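Local structure of cryptochrome DASH, chloroplastic/mitochondrial (Arabidopsis thaliana, 2J4D) at residues Lys39-Leu44 against Phe134-Val139; Ser65-Pro70 against Leu217-Ser222; Gln358-Phe363 against Trp409-Glu414; Arg403-Asp408 against Thr490-Lys495. The protein repairs cyclobutane pyrimidine dimers in single-stranded DNA as an FAD- and folate-binding photolyase, and may also serve as a blue-light photoreceptor. All coordinates share one frame; numbering follows the deposited sequence.

Contact 1: residues Lys39-Leu44 against Phe134-Val139; sequences KGVTIL and FGARTV
Val41 O is held by two donors from the same side, a hydrogen bond and a weaker CA-H...O contact. Arg137 N reaches it at 2.9 Å, in the carbonyl plane and with a nearly straight N-H (162°), and Ala136 CA adds its hydrogen at 3.3 Å. Further along, Ile43 N donates to Thr138 O (3.0 Å), also in the carbonyl plane, and Ile43 pairs with Val139 as parallel neighbours. The pairing joins strand 41-46 to strand 138-142 and the residues leading into it, within the five-stranded parallel sheet of the photolyase alpha/beta domain. The latter strand follows helix 123-134, which ends in a Schellman motif at Gly135. A water accepts from Val41 N and donates to Gly135 O.

On one face of the sheet Thr42 and Thr138 cross obliquely, their hydroxyls 2.8 Å apart from OG1 to OG1 in a hydrogen bond that either could donate. Thr42 OG1 stands anti to its backbone N, whereas Thr138 OG1 sits in the crowded position between N and the carbonyl carbon. On the other face Ile43 CD1 rests on Ala136 CB at 3.7 Å, and the Ile43 and Val139 side chains run side by side. At the Lys39 end, the extended Arg137 chain lays one guanidinium face against Lys39 O, 3.1 Å from CZ, while NH2 makes a weak hydrogen bond to Gly38 O. A side chain at Gly40 would collide with Arg137 NE.

Val41 O, Val41 N, Ile43 N and both threonine hydroxyls are thus paired, and the arginine, over a carbonyl rather than bonded to it, probably adds electrostatic attraction.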
# COMPACT_ATOMS: atom_id res chain seq x y z
N LYS A 39 -22.20 12.81 24.72
CA LYS A 39 -22.07 11.60 23.91
C LYS A 39 -21.07 10.56 24.41
O LYS A 39 -20.98 9.46 23.86
CB LYS A 39 -21.81 11.98 22.45
CG LYS A 39 -23.04 12.60 21.80
CD LYS A 39 -22.89 12.82 20.31
CE LYS A 39 -24.19 13.37 19.74
NZ LYS A 39 -24.10 13.62 18.28
N GLY A 40 -20.33 10.91 25.45
CA GLY A 40 -19.38 9.97 26.03
C GLY A 40 -18.09 9.68 25.30
O GLY A 40 -17.76 10.31 24.29
N VAL A 41 -17.36 8.70 25.81
CA VAL A 41 -16.08 8.30 25.26
C VAL A 41 -16.15 7.30 24.12
O VAL A 41 -17.00 6.40 24.11
CB VAL A 41 -15.19 7.69 26.37
CG1 VAL A 41 -13.88 7.19 25.77
CG2 VAL A 41 -14.93 8.72 27.45
N THR A 42 -15.26 7.47 23.15
CA THR A 42 -15.18 6.55 22.02
C THR A 42 -13.70 6.25 21.79
O THR A 42 -12.83 7.07 22.09
CB THR A 42 -15.77 7.13 20.72
OG1 THR A 42 -15.78 6.11 19.71
CG2 THR A 42 -14.92 8.29 20.21
N ILE A 43 -13.42 5.06 21.29
CA ILE A 43 -12.06 4.67 20.99
C ILE A 43 -11.96 4.59 19.47
O ILE A 43 -12.84 4.03 18.83
CB ILE A 43 -11.73 3.28 21.59
CG1 ILE A 43 -11.62 3.40 23.11
CG2 ILE A 43 -10.44 2.72 20.95
CD1 ILE A 43 -11.57 2.06 23.85
N LEU A 44 -10.91 5.19 18.91
CA LEU A 44 -10.68 5.13 17.46
C LEU A 44 -9.50 4.18 17.26
O LEU A 44 -8.37 4.48 17.66
CB LEU A 44 -10.33 6.51 16.90
CG LEU A 44 -10.01 6.56 15.39
CD1 LEU A 44 -11.16 5.99 14.57
CD2 LEU A 44 -9.74 8.02 14.99
N PHE A 134 -11.96 3.02 30.21
CA PHE A 134 -12.45 4.36 29.94
C PHE A 134 -13.95 4.46 29.69
O PHE A 134 -14.46 5.54 29.40
CB PHE A 134 -11.68 4.95 28.76
CG PHE A 134 -10.22 5.17 29.05
CD1 PHE A 134 -9.80 6.30 29.73
CD2 PHE A 134 -9.27 4.22 28.69
CE1 PHE A 134 -8.45 6.49 30.05
CE2 PHE A 134 -7.93 4.40 29.01
CZ PHE A 134 -7.52 5.54 29.69
N GLY A 135 -14.66 3.34 29.82
CA GLY A 135 -16.09 3.35 29.61
C GLY A 135 -16.52 3.80 28.22
O GLY A 135 -17.52 4.50 28.06
N ALA A 136 -15.75 3.41 27.20
CA ALA A 136 -16.06 3.78 25.82
C ALA A 136 -17.35 3.11 25.38
O ALA A 136 -17.59 1.95 25.66
CB ALA A 136 -14.91 3.35 24.92
N ARG A 137 -18.20 3.84 24.67
CA ARG A 137 -19.45 3.27 24.20
C ARG A 137 -19.22 2.52 22.89
O ARG A 137 -19.94 1.58 22.56
CB ARG A 137 -20.48 4.36 23.94
CG ARG A 137 -20.70 5.32 25.10
CD ARG A 137 -21.83 6.29 24.78
NE ARG A 137 -22.07 7.22 25.87
CZ ARG A 137 -23.01 8.16 25.86
NH1 ARG A 137 -23.79 8.31 24.80
NH2 ARG A 137 -23.16 8.97 26.90
N THR A 138 -18.19 2.94 22.17
CA THR A 138 -17.91 2.34 20.87
C THR A 138 -16.43 2.32 20.54
O THR A 138 -15.62 3.03 21.14
CB THR A 138 -18.58 3.17 19.77
OG1 THR A 138 -18.14 4.53 19.89
CG2 THR A 138 -20.08 3.13 19.88
N VAL A 139 -16.08 1.47 19.58
CA VAL A 139 -14.72 1.40 19.05
C VAL A 139 -14.96 1.49 17.55
O VAL A 139 -15.66 0.66 16.97
CB VAL A 139 -14.02 0.06 19.35
CG1 VAL A 139 -12.66 0.03 18.64
CG2 VAL A 139 -13.83 -0.12 20.85
O HOH W 1 -18.82 7.08 27.66

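Contact 2: residues Ser65-Pro70 against Leu217-Ser222; sequences SDTILP and LGPTPS
Thr67 lays its methyl CG2 over the Thr220-Pro221 peptide, with Pro219 O 3.3 Å from CG2 and Pro221 CD 3.6 Å from it. The methyl gets there by standing anti to the backbone N, which leaves OG1 beside that N to donate to Asp66 OD1 at 2.7 Å, on the anti lone pair. One residue on, Ile68 N donates to Pro219 O (3.2 Å, 162° at the hydrogen). In return Thr220 CA comes within 3.2 Å of Ile68 O, a CA-H...O contact to a buried carbonyl that has no conventional partner. Strand 67-74 belongs to the parallel sheet of the photolyase alpha/beta domain, where Thr67 and Leu69 bond to Thr42 of strand 41-46; Ile68 gives its N-H to the loop instead, just ahead of where Pro70 meets Leu117. An alanine in place of Thr67 would probably loosen the packing on Pro219 and Pro221 and leave Asp66, which also accepts from Gly40 N, less firmly positioned. The loop has a cis peptide before Pro219, and Thr220 OG1 bonds to Pro221 O at 3.0 Å from above the carbonyl plane. Leu69 CB packs against Pro221 CD at 3.9 Å.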
# COMPACT_ATOMS: atom_id res chain seq x y z
N SER A 65 -19.29 11.34 19.84
CA SER A 65 -18.72 11.30 21.18
C SER A 65 -18.39 12.70 21.67
O SER A 65 -18.55 13.68 20.93
CB SER A 65 -17.41 10.51 21.16
OG SER A 65 -16.41 11.25 20.47
N ASP A 66 -17.95 12.81 22.92
CA ASP A 66 -17.54 14.10 23.45
C ASP A 66 -16.06 14.00 23.78
O ASP A 66 -15.40 15.01 24.06
CB ASP A 66 -18.34 14.52 24.70
CG ASP A 66 -18.31 13.48 25.81
OD1 ASP A 66 -17.23 12.92 26.11
OD2 ASP A 66 -19.38 13.24 26.41
N THR A 67 -15.53 12.78 23.70
CA THR A 67 -14.12 12.51 24.00
C THR A 67 -13.62 11.33 23.16
O THR A 67 -14.31 10.32 23.03
CB THR A 67 -13.95 12.16 25.49
OG1 THR A 67 -14.56 13.18 26.28
CG2 THR A 67 -12.48 12.07 25.86
N ILE A 68 -12.43 11.46 22.59
CA ILE A 68 -11.88 10.38 21.75
C ILE A 68 -10.55 9.85 22.24
O ILE A 68 -9.69 10.62 22.64
CB ILE A 68 -11.63 10.86 20.29
CG1 ILE A 68 -12.90 11.43 19.68
CG2 ILE A 68 -11.08 9.69 19.46
CD1 ILE A 68 -12.66 12.17 18.37
N LEU A 69 -10.39 8.53 22.19
CA LEU A 69 -9.13 7.91 22.58
C LEU A 69 -8.58 7.17 21.35
O LEU A 69 -8.99 6.05 21.07
CB LEU A 69 -9.32 6.92 23.73
CG LEU A 69 -8.07 6.10 24.08
CD1 LEU A 69 -6.90 7.04 24.34
CD2 LEU A 69 -8.34 5.24 25.31
N PRO A 70 -7.68 7.81 20.59
CA PRO A 70 -7.08 7.19 19.39
C PRO A 70 -6.06 6.13 19.81
O PRO A 70 -5.21 6.39 20.66
CB PRO A 70 -6.42 8.36 18.67
CG PRO A 70 -7.16 9.58 19.20
CD PRO A 70 -7.34 9.24 20.66
N LEU A 217 -10.22 18.52 17.45
CA LEU A 217 -10.84 17.21 17.64
C LEU A 217 -10.83 16.71 19.08
O LEU A 217 -11.45 15.69 19.39
CB LEU A 217 -10.13 16.18 16.77
CG LEU A 217 -10.20 16.36 15.25
CD1 LEU A 217 -9.24 15.39 14.58
CD2 LEU A 217 -11.62 16.12 14.78
N GLY A 218 -10.10 17.42 19.95
CA GLY A 218 -10.02 17.01 21.35
C GLY A 218 -11.32 17.17 22.11
O GLY A 218 -12.33 17.63 21.56
N PRO A 219 -11.33 16.83 23.41
CA PRO A 219 -10.19 16.32 24.17
C PRO A 219 -10.16 14.79 24.18
O PRO A 219 -11.06 14.13 23.66
CB PRO A 219 -10.47 16.86 25.56
CG PRO A 219 -11.96 16.64 25.67
CD PRO A 219 -12.48 17.07 24.29
N THR A 220 -9.10 14.25 24.78
CA THR A 220 -8.95 12.81 24.92
C THR A 220 -9.18 12.54 26.40
O THR A 220 -9.28 13.47 27.20
CB THR A 220 -7.51 12.36 24.62
OG1 THR A 220 -6.64 12.91 25.62
CG2 THR A 220 -7.07 12.84 23.24
N PRO A 221 -9.27 11.26 26.79
CA PRO A 221 -9.47 11.00 28.22
C PRO A 221 -8.13 11.29 28.87
O PRO A 221 -7.13 11.50 28.17
CB PRO A 221 -9.80 9.51 28.27
CG PRO A 221 -10.37 9.23 26.91
CD PRO A 221 -9.47 10.03 26.00
N SER A 222 -8.09 11.32 30.20
CA SER A 222 -6.83 11.56 30.88
C SER A 222 -6.04 10.25 30.79
O SER A 222 -6.50 9.21 31.25
CB SER A 222 -7.07 11.92 32.35
OG SER A 222 -5.84 12.18 33.00

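Contact 3: residues Gln358-Phe363 against Trp409-Glu414; sequences QDQKLF and WRMGAE
This is an apolar helix-to-helix contact in the FAD-binding domain, made where helix 360-367 begins and against the first turns of helix 409-419. No hydrogen bond crosses between the two segments; Met411 carries nearly everything. Its chain runs out with CG anti to the carbonyl carbon and then bends at the last torsion (chi3 94°), bringing CE against the base of the Phe363 side chain, 3.7 Å from CB and equally close to CG. The sulfur remains oblique to the ring, SD lying 5.1 Å from the Phe363 centroid and 39° off its normal, and also touches Gln358 CA at 3.7 Å. Phe363 holds its ring anti to the backbone N, which sends it across the gap until CE1 stands 3.6 Å from Met411 O.

An alanine at Phe363 would strip the ring from the Met411 methyl and sulfur, and would probably loosen the seat of the methionine between the helices.

The start of helix 360-367 is fixed by Asp359 at the N-cap, whose OD1 accepts from Leu362 N at 2.8 Å, met from above the carboxylate plane. At the polar end Gln358 NE2 and Arg410 NH2 stay 4.0 Å apart, yet Asp408 OD2 ties them together, by a salt bridge to Arg410 NH2 and a hydrogen bond from Gln358 NE2. Arg410 also makes a cation-pi contact with Phe84, and its side chain lies about 7 Å from the bound folate.

A methionine against a phenylalanine across two helices is a Met-aromatic contact, here part of the packing of the helical FAD-binding domain.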
# COMPACT_ATOMS: atom_id res chain seq x y z
N GLN A 358 8.85 -25.96 -5.91
CA GLN A 358 9.13 -25.08 -4.78
C GLN A 358 10.63 -25.17 -4.52
O GLN A 358 11.09 -25.00 -3.39
CB GLN A 358 8.33 -25.50 -3.55
CG GLN A 358 6.82 -25.52 -3.78
CD GLN A 358 6.03 -25.70 -2.50
OE1 GLN A 358 6.54 -26.20 -1.50
NE2 GLN A 358 4.76 -25.30 -2.53
N ASP A 359 11.37 -25.45 -5.59
CA ASP A 359 12.83 -25.58 -5.56
C ASP A 359 13.43 -24.39 -4.83
O ASP A 359 13.45 -23.27 -5.36
CB ASP A 359 13.37 -25.64 -6.99
CG ASP A 359 14.88 -25.83 -7.03
OD1 ASP A 359 15.60 -25.22 -6.21
OD2 ASP A 359 15.36 -26.58 -7.91
N GLN A 360 13.94 -24.63 -3.63
CA GLN A 360 14.52 -23.58 -2.81
C GLN A 360 15.70 -22.88 -3.49
O GLN A 360 15.85 -21.66 -3.39
CB GLN A 360 14.95 -24.15 -1.46
CG GLN A 360 15.21 -23.11 -0.38
CD GLN A 360 14.03 -22.16 -0.17
OE1 GLN A 360 12.87 -22.56 -0.25
NE2 GLN A 360 14.34 -20.90 0.13
N LYS A 361 16.54 -23.64 -4.19
CA LYS A 361 17.69 -23.07 -4.86
C LYS A 361 17.26 -22.13 -5.97
O LYS A 361 17.79 -21.02 -6.10
CB LYS A 361 18.57 -24.18 -5.46
CG LYS A 361 19.97 -24.24 -4.86
CD LYS A 361 20.94 -24.98 -5.78
CE LYS A 361 21.06 -24.27 -7.12
NZ LYS A 361 22.46 -23.88 -7.44
N LEU A 362 16.30 -22.57 -6.78
CA LEU A 362 15.81 -21.72 -7.86
C LEU A 362 15.21 -20.46 -7.26
O LEU A 362 15.52 -19.35 -7.71
CB LEU A 362 14.73 -22.44 -8.68
CG LEU A 362 15.23 -23.22 -9.89
CD1 LEU A 362 14.03 -23.66 -10.72
CD2 LEU A 362 16.14 -22.34 -10.73
N PHE A 363 14.37 -20.62 -6.25
CA PHE A 363 13.76 -19.47 -5.61
C PHE A 363 14.80 -18.49 -5.09
O PHE A 363 14.72 -17.28 -5.35
CB PHE A 363 12.85 -19.90 -4.46
CG PHE A 363 12.32 -18.75 -3.66
CD1 PHE A 363 11.43 -17.84 -4.24
CD2 PHE A 363 12.77 -18.51 -2.37
CE1 PHE A 363 11.01 -16.71 -3.53
CE2 PHE A 363 12.36 -17.38 -1.65
CZ PHE A 363 11.47 -16.48 -2.24
N TRP A 409 3.81 -19.84 -7.69
CA TRP A 409 3.70 -18.38 -7.67
C TRP A 409 3.61 -17.73 -6.29
O TRP A 409 4.01 -16.57 -6.11
CB TRP A 409 2.50 -17.91 -8.53
CG TRP A 409 1.13 -18.25 -7.99
CD1 TRP A 409 0.38 -19.36 -8.27
CD2 TRP A 409 0.34 -17.46 -7.09
NE1 TRP A 409 -0.83 -19.31 -7.61
CE2 TRP A 409 -0.88 -18.15 -6.87
CE3 TRP A 409 0.54 -16.23 -6.44
CZ2 TRP A 409 -1.89 -17.66 -6.04
CZ3 TRP A 409 -0.47 -15.74 -5.61
CH2 TRP A 409 -1.67 -16.45 -5.41
N ARG A 410 3.10 -18.46 -5.31
CA ARG A 410 2.97 -17.90 -3.97
C ARG A 410 4.34 -17.65 -3.33
O ARG A 410 4.45 -16.88 -2.38
CB ARG A 410 2.10 -18.83 -3.12
CG ARG A 410 0.70 -19.00 -3.74
CD ARG A 410 -0.07 -20.14 -3.12
NE ARG A 410 0.64 -21.40 -3.27
CZ ARG A 410 0.39 -22.48 -2.54
NH1 ARG A 410 -0.56 -22.45 -1.62
NH2 ARG A 410 1.10 -23.58 -2.73
N MET A 411 5.38 -18.29 -3.84
CA MET A 411 6.70 -18.05 -3.28
C MET A 411 7.06 -16.62 -3.64
O MET A 411 7.60 -15.88 -2.82
CB MET A 411 7.74 -19.02 -3.88
CG MET A 411 7.56 -20.44 -3.43
SD MET A 411 8.85 -21.50 -4.07
CE MET A 411 10.00 -21.47 -2.71
N GLY A 412 6.74 -16.23 -4.87
CA GLY A 412 7.01 -14.87 -5.31
C GLY A 412 6.10 -13.87 -4.61
O GLY A 412 6.53 -12.78 -4.21
N ALA A 413 4.83 -14.24 -4.43
CA ALA A 413 3.87 -13.36 -3.77
C ALA A 413 4.24 -13.10 -2.31
O ALA A 413 4.10 -11.97 -1.82
CB ALA A 413 2.45 -13.94 -3.88
N GLU A 414 4.71 -14.14 -1.61
CA GLU A 414 5.08 -13.98 -0.21
C GLU A 414 6.36 -13.18 -0.05
O GLU A 414 6.54 -12.47 0.96
CB GLU A 414 5.20 -15.35 0.49
CG GLU A 414 3.83 -15.95 0.85
CD GLU A 414 3.88 -17.15 1.78
OE1 GLU A 414 4.96 -17.47 2.33
OE2 GLU A 414 2.82 -17.78 1.97

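Contact 4: residues Arg403-Asp408 against Thr490-Lys495; sequences RDMGLD and TVVPLK
Helix 391-404 runs out at Arg403-Asp404 and the chain turns at Gly406 with positive phi, while 490-495 passes alongside without regular structure, closest at Asp404 and Lys495 with their CA atoms 5.1 Å apart. Asp404 makes the main link. With CG anti to its carbonyl carbon, the carboxylate swings to the loop, and OD1 takes the hydrogen of Lys495 N at 2.8 Å on its anti lone pair, the bond close to straight (162°). The same oxygen is also bonded to Tyr447 OH, so two groups grip it. Lys495 CB crowds against OD1 at 3.3 Å, and the aliphatic part of this lysine continues over the helix end until CD lies 3.5 Å from Arg403 O. The backbones are also bridged by a water that donates to Asp404 O at 2.7 Å and to Pro493 O at 2.5 Å.

Beside this polar pair, Met405 crosses Val491 and Val492 at about right angles. Its methyl CE, turned by a bend at the last torsion, meets Val491 CG1 at 4.0 Å, while CG abuts Val492 CG2. Leu362 and Ser365 of helix 360-367 pack on both Met405 and Val491.

Asp404 is buried, yet the two bonds to its OD1, from the backbone N of Lys495 and the hydroxyl of Tyr447, are likely to favour the ionised carboxylate.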
# COMPACT_ATOMS: atom_id res chain seq x y z
N ARG A 403 6.73 -18.58 -15.22
CA ARG A 403 6.89 -19.23 -16.51
C ARG A 403 8.28 -19.70 -16.90
O ARG A 403 8.43 -20.78 -17.47
CB ARG A 403 6.33 -18.30 -17.60
CG ARG A 403 4.87 -17.94 -17.33
CD ARG A 403 4.18 -17.30 -18.52
NE ARG A 403 2.74 -17.23 -18.31
CZ ARG A 403 2.16 -16.43 -17.41
NH1 ARG A 403 2.92 -15.64 -16.66
NH2 ARG A 403 0.85 -16.45 -17.25
N ASP A 404 9.31 -18.92 -16.60
CA ASP A 404 10.66 -19.31 -16.93
C ASP A 404 11.25 -20.25 -15.89
O ASP A 404 11.93 -21.22 -16.23
CB ASP A 404 11.54 -18.08 -17.10
CG ASP A 404 11.13 -17.25 -18.30
OD1 ASP A 404 11.23 -17.76 -19.44
OD2 ASP A 404 10.69 -16.09 -18.11
N MET A 405 10.97 -19.98 -14.62
CA MET A 405 11.48 -20.81 -13.53
C MET A 405 10.52 -21.93 -13.14
O MET A 405 10.93 -22.91 -12.52
CB MET A 405 11.80 -19.96 -12.31
CG MET A 405 12.88 -18.93 -12.56
SD MET A 405 13.33 -18.07 -11.06
CE MET A 405 14.68 -19.05 -10.50
N GLY A 406 9.25 -21.78 -13.49
CA GLY A 406 8.25 -22.79 -13.16
C GLY A 406 7.96 -22.95 -11.68
O GLY A 406 7.52 -24.01 -11.23
N LEU A 407 8.16 -21.89 -10.91
CA LEU A 407 7.92 -21.95 -9.46
C LEU A 407 6.51 -21.63 -9.00
O LEU A 407 5.77 -20.89 -9.65
CB LEU A 407 8.90 -21.03 -8.72
CG LEU A 407 10.38 -21.39 -8.82
CD1 LEU A 407 11.22 -20.33 -8.13
CD2 LEU A 407 10.62 -22.76 -8.20
N ASP A 408 6.15 -22.20 -7.85
CA ASP A 408 4.87 -21.99 -7.18
C ASP A 408 4.80 -20.46 -7.05
O ASP A 408 5.64 -19.86 -6.38
CB ASP A 408 4.94 -22.64 -5.79
CG ASP A 408 3.66 -22.51 -5.00
OD1 ASP A 408 3.07 -21.40 -4.97
OD2 ASP A 408 3.24 -23.51 -4.39
N THR A 490 23.52 -18.15 -15.96
CA THR A 490 22.07 -18.03 -15.93
C THR A 490 21.56 -19.28 -15.23
O THR A 490 22.04 -20.39 -15.51
CB THR A 490 21.49 -17.95 -17.34
OG1 THR A 490 22.02 -19.02 -18.13
CG2 THR A 490 21.85 -16.62 -17.99
N VAL A 491 20.59 -19.11 -14.34
CA VAL A 491 20.05 -20.24 -13.58
C VAL A 491 19.10 -21.13 -14.38
O VAL A 491 18.96 -22.32 -14.08
CB VAL A 491 19.34 -19.74 -12.30
CG1 VAL A 491 18.08 -18.97 -12.67
CG2 VAL A 491 19.01 -20.91 -11.40
N VAL A 492 18.46 -20.57 -15.39
CA VAL A 492 17.55 -21.32 -16.26
C VAL A 492 17.54 -20.69 -17.63
O VAL A 492 17.88 -19.51 -17.79
CB VAL A 492 16.07 -21.25 -15.80
CG1 VAL A 492 15.82 -22.18 -14.65
CG2 VAL A 492 15.72 -19.80 -15.44
N PRO A 493 17.17 -21.46 -18.65
CA PRO A 493 17.09 -20.97 -20.02
C PRO A 493 15.78 -20.19 -20.06
O PRO A 493 14.93 -20.39 -19.19
CB PRO A 493 17.04 -22.27 -20.84
CG PRO A 493 16.32 -23.22 -19.88
CD PRO A 493 17.08 -22.93 -18.61
N LEU A 494 15.62 -19.29 -21.01
CA LEU A 494 14.37 -18.56 -21.08
C LEU A 494 13.44 -19.52 -21.80
O LEU A 494 13.85 -20.19 -22.75
CB LEU A 494 14.54 -17.26 -21.85
CG LEU A 494 15.37 -16.23 -21.10
CD1 LEU A 494 15.68 -15.06 -22.02
CD2 LEU A 494 14.63 -15.75 -19.84
N LYS A 495 12.21 -19.61 -21.31
CA LYS A 495 11.21 -20.48 -21.89
C LYS A 495 10.91 -20.16 -23.35
O LYS A 495 10.57 -21.07 -24.09
CB LYS A 495 9.94 -20.39 -21.06
CG LYS A 495 8.91 -21.41 -21.44
CD LYS A 495 7.58 -21.03 -20.85
CE LYS A 495 6.50 -21.46 -21.80
NZ LYS A 495 5.40 -22.17 -21.11
O HOH W 2 13.10 -22.05 -18.57

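Overall arrangement
The four contacts fall into two pairs. Contacts 1 and 2 share the parallel sheet of the alpha/beta domain, where strands 41-46 and 67-74 are neighbours and Gly40 O packs on Ser65 CB. Contacts 3 and 4 lie in the helical FAD-binding domain, where Phe363 packs on Leu407. The centres of contacts 1 and 4 are about 55 Å apart. Each contact runs from core to surface: the strand residues Thr42, Ile43 and Ile68 and the helix residues Phe363 and Met411 are buried, whereas Pro219, Gln358 and Lys495 are exposed. In the sheet, backbone bonds do most of the joining; between the helices side-chain packing does, and contact 4 mixes a carboxylate-to-backbone bond with apolar contacts.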